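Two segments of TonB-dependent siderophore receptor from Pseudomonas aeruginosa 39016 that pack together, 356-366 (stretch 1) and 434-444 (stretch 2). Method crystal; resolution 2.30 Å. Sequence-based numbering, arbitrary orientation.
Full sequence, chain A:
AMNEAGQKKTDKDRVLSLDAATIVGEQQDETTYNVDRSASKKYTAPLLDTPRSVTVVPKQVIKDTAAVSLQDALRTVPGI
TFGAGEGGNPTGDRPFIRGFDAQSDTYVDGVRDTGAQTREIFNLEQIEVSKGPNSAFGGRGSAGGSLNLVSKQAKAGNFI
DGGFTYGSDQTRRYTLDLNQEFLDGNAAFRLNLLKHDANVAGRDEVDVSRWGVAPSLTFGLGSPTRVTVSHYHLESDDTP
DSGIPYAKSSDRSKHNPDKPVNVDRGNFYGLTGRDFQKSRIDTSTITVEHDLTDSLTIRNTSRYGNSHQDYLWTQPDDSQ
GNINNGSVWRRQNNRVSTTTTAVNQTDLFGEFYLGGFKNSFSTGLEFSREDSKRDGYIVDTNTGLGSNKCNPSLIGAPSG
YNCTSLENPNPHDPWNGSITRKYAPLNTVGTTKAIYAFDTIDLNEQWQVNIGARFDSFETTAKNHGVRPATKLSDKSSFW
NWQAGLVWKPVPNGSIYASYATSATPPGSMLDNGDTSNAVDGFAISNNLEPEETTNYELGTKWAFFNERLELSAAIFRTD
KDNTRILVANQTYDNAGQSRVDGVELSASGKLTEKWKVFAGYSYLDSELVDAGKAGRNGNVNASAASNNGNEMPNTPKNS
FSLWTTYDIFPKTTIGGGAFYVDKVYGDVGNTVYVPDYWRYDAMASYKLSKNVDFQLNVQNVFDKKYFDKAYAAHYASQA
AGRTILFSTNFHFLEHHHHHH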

# COMPACT_ATOMS: atom_id res chain seq x y z
N GLY A 356 -39.63 -1.57 -14.23
CA GLY A 356 -39.71 -0.24 -13.65
C GLY A 356 -38.49 0.21 -12.84
O GLY A 356 -38.52 1.30 -12.24
N PHE A 357 -37.44 -0.62 -12.78
CA PHE A 357 -36.27 -0.32 -11.94
C PHE A 357 -35.09 0.04 -12.84
O PHE A 357 -34.91 -0.53 -13.91
N LYS A 358 -34.28 0.98 -12.39
CA LYS A 358 -33.00 1.25 -13.01
C LYS A 358 -32.01 0.16 -12.61
O LYS A 358 -31.95 -0.24 -11.44
N ASN A 359 -31.22 -0.29 -13.58
CA ASN A 359 -30.13 -1.23 -13.36
C ASN A 359 -28.83 -0.54 -13.79
O ASN A 359 -28.58 -0.42 -14.99
N SER A 360 -28.03 -0.09 -12.82
CA SER A 360 -26.71 0.44 -13.08
C SER A 360 -25.71 -0.71 -12.99
O SER A 360 -25.52 -1.28 -11.91
N PHE A 361 -25.11 -1.06 -14.13
CA PHE A 361 -24.34 -2.29 -14.23
C PHE A 361 -22.92 -2.05 -14.76
O PHE A 361 -22.61 -1.01 -15.35
N SER A 362 -22.07 -3.05 -14.52
CA SER A 362 -20.79 -3.17 -15.20
C SER A 362 -20.44 -4.64 -15.42
O SER A 362 -20.65 -5.46 -14.55
N THR A 363 -19.93 -4.95 -16.60
CA THR A 363 -19.56 -6.32 -16.93
C THR A 363 -18.30 -6.31 -17.81
O THR A 363 -18.06 -5.34 -18.53
N GLY A 364 -17.48 -7.36 -17.73
CA GLY A 364 -16.24 -7.39 -18.51
C GLY A 364 -15.48 -8.69 -18.61
O GLY A 364 -15.78 -9.65 -17.92
N LEU A 365 -14.51 -8.70 -19.53
CA LEU A 365 -13.59 -9.80 -19.75
C LEU A 365 -12.20 -9.29 -19.50
O LEU A 365 -11.87 -8.20 -19.92
N GLU A 366 -11.37 -10.12 -18.87
CA GLU A 366 -9.99 -9.78 -18.58
C GLU A 366 -9.08 -10.96 -18.96
O GLU A 366 -9.36 -12.09 -18.57
N ALA A 434 -10.70 -13.97 -16.99
CA ALA A 434 -11.79 -13.72 -16.03
C ALA A 434 -13.01 -13.10 -16.69
O ALA A 434 -12.90 -12.43 -17.71
N ILE A 435 -14.17 -13.35 -16.10
CA ILE A 435 -15.41 -12.70 -16.48
C ILE A 435 -16.10 -12.22 -15.20
O ILE A 435 -16.04 -12.89 -14.18
N TYR A 436 -16.71 -11.04 -15.26
CA TYR A 436 -17.41 -10.48 -14.10
C TYR A 436 -18.67 -9.72 -14.53
O TYR A 436 -18.81 -9.32 -15.68
N ALA A 437 -19.58 -9.53 -13.58
CA ALA A 437 -20.81 -8.77 -13.81
C ALA A 437 -21.23 -8.17 -12.49
O ALA A 437 -21.23 -8.85 -11.47
N PHE A 438 -21.53 -6.88 -12.48
CA PHE A 438 -21.98 -6.19 -11.29
C PHE A 438 -23.25 -5.41 -11.67
O PHE A 438 -23.30 -4.81 -12.74
N ASP A 439 -24.27 -5.44 -10.81
CA ASP A 439 -25.52 -4.70 -11.03
C ASP A 439 -26.05 -4.09 -9.73
O ASP A 439 -26.13 -4.78 -8.73
N THR A 440 -26.42 -2.82 -9.78
CA THR A 440 -27.16 -2.15 -8.70
C THR A 440 -28.56 -1.80 -9.20
O THR A 440 -28.71 -1.11 -10.21
N ILE A 441 -29.57 -2.27 -8.48
CA ILE A 441 -30.97 -2.06 -8.84
C ILE A 441 -31.60 -1.09 -7.85
O ILE A 441 -31.58 -1.35 -6.66
N ASP A 442 -32.12 0.04 -8.33
CA ASP A 442 -32.92 0.95 -7.48
C ASP A 442 -34.34 0.45 -7.49
O ASP A 442 -35.02 0.57 -8.50
N LEU A 443 -34.77 -0.13 -6.37
CA LEU A 443 -36.14 -0.62 -6.23
C LEU A 443 -37.12 0.55 -6.07
O LEU A 443 -38.13 0.62 -6.75
N ASN A 444 -36.80 1.46 -5.15
CA ASN A 444 -37.43 2.79 -5.05
C ASN A 444 -36.40 3.74 -4.43
O ASN A 444 -35.23 3.36 -4.32

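The two stretches pair as antiparallel strands, so their side chains lie beside one another on the two faces of the sheet rather than interlocking between layers. Tyr436 has the largest area covered by the other stretch. Its p rotamer (chi1 83°, chi2 90°) lays the ring across Gly364, whose N and the C of Thr363 sit over one ring face. Gly364 leaves this space free: an ideal CB there would lie 2.6 Å from Tyr436 CE2, a clash. The ring also carries the phenol to Ser362, a t rotamer, whose OG donates to Tyr436 OH at 3.1 Å. On the other face of the sheet, Thr363 (t) donates from OG1 to Tyr436 O at 2.8 Å, supplementing the backbone pairing.

Phe357, in the m rotamer, packs at one end of the contact. Leu443 (m, t) brings CD2 over its ring face, 4.2 Å from the centroid of the Phe357 ring, a CH-pi contact, while Phe357 CB meets Ile441 CG2 at 3.7 Å.

Between Phe357 and Tyr436, the side chains of Asn359 (m) and Asp439 (t) meet diagonally along one face, and Asn359 ND2 donates to Asp439 OD2 at 2.6 Å. Farther along that face, Leu365 (m, t) packs its CD2 3.7 Å from CG1 of Ile435 (t, t), an apolar pair on the surface.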

# COMPACT_ATOMS: atom_id res chain seq x y z
CB PHE A 357 -35.91 -1.50 -11.03
CG PHE A 357 -37.08 -2.13 -10.32
CD1 PHE A 357 -37.82 -1.44 -9.36
CD2 PHE A 357 -37.47 -3.41 -10.67
CE1 PHE A 357 -38.92 -2.04 -8.75
CE2 PHE A 357 -38.55 -4.03 -10.04
CZ PHE A 357 -39.28 -3.34 -9.08
CB LYS A 358 -32.48 2.59 -12.50
CG LYS A 358 -31.30 3.15 -13.29
CD LYS A 358 -30.72 4.34 -12.57
CE LYS A 358 -29.63 4.98 -13.39
NZ LYS A 358 -29.04 6.15 -12.68
CB ASN A 359 -30.33 -2.49 -14.19
CG ASN A 359 -31.47 -3.35 -13.69
OD1 ASN A 359 -32.66 -2.97 -13.79
ND2 ASN A 359 -31.14 -4.51 -13.17
CB SER A 360 -26.38 1.55 -12.09
OG SER A 360 -27.29 2.62 -12.31
CB PHE A 361 -25.07 -3.31 -15.10
CG PHE A 361 -24.90 -3.09 -16.57
CD1 PHE A 361 -25.70 -2.18 -17.24
CD2 PHE A 361 -23.95 -3.80 -17.30
CE1 PHE A 361 -25.55 -1.96 -18.61
CE2 PHE A 361 -23.78 -3.57 -18.67
CZ PHE A 361 -24.59 -2.66 -19.33
CB SER A 362 -19.69 -2.48 -14.41
OG SER A 362 -18.52 -2.37 -15.22
CB THR A 363 -20.74 -7.06 -17.59
OG1 THR A 363 -20.42 -8.44 -17.73
CG2 THR A 363 -21.05 -6.50 -18.96
CB LEU A 365 -13.62 -10.30 -21.18
CG LEU A 365 -14.90 -10.93 -21.70
CD1 LEU A 365 -14.62 -11.54 -23.07
CD2 LEU A 365 -15.42 -12.00 -20.75
CB GLU A 366 -9.89 -9.48 -17.11
CG GLU A 366 -8.50 -9.12 -16.59
CD GLU A 366 -8.50 -9.03 -15.07
OE1 GLU A 366 -9.55 -8.62 -14.52
OE2 GLU A 366 -7.48 -9.39 -14.44
CB ALA A 434 -11.32 -12.86 -14.87
CB ILE A 435 -16.30 -13.63 -17.34
CG1 ILE A 435 -17.53 -12.88 -17.86
CG2 ILE A 435 -16.72 -14.87 -16.59
CD1 ILE A 435 -18.30 -13.62 -18.94
CB TYR A 436 -16.46 -9.59 -13.28
CG TYR A 436 -16.36 -8.20 -13.83
CD1 TYR A 436 -17.23 -7.19 -13.40
CD2 TYR A 436 -15.42 -7.89 -14.83
CE1 TYR A 436 -17.17 -5.91 -13.94
CE2 TYR A 436 -15.35 -6.61 -15.37
CZ TYR A 436 -16.23 -5.62 -14.92
OH TYR A 436 -16.18 -4.35 -15.43
CB ALA A 437 -21.88 -9.68 -14.37
CB PHE A 438 -20.86 -5.28 -10.75
CG PHE A 438 -21.17 -4.66 -9.41
CD1 PHE A 438 -21.44 -5.46 -8.29
CD2 PHE A 438 -21.23 -3.26 -9.24
CE1 PHE A 438 -21.76 -4.90 -7.05
CE2 PHE A 438 -21.52 -2.70 -7.99
CZ PHE A 438 -21.79 -3.52 -6.90
CB ASP A 439 -26.59 -5.61 -11.64
CG ASP A 439 -27.83 -4.83 -12.14
OD1 ASP A 439 -27.74 -3.60 -12.26
OD2 ASP A 439 -28.89 -5.46 -12.42
CB THR A 440 -26.44 -0.88 -8.22
OG1 THR A 440 -25.27 -1.26 -7.51
CG2 THR A 440 -27.32 -0.05 -7.26
CB ILE A 441 -31.73 -3.41 -8.83
CG1 ILE A 441 -30.91 -4.48 -9.59
CG2 ILE A 441 -33.11 -3.22 -9.41
CD1 ILE A 441 -31.55 -5.84 -9.71
CB ASP A 442 -32.93 2.39 -7.99
CG ASP A 442 -31.59 3.05 -7.93
OD1 ASP A 442 -30.84 2.82 -6.95
OD2 ASP A 442 -31.27 3.82 -8.87
CB LEU A 443 -36.24 -1.63 -5.08
CG LEU A 443 -35.36 -2.88 -5.24
CD1 LEU A 443 -35.42 -3.74 -3.99
CD2 LEU A 443 -35.73 -3.70 -6.46
CB ASN A 444 -38.75 2.75 -4.26
CG ASN A 444 -38.60 2.19 -2.85
OD1 ASN A 444 -37.58 2.36 -2.17
ND2 ASN A 444 -39.64 1.50 -2.40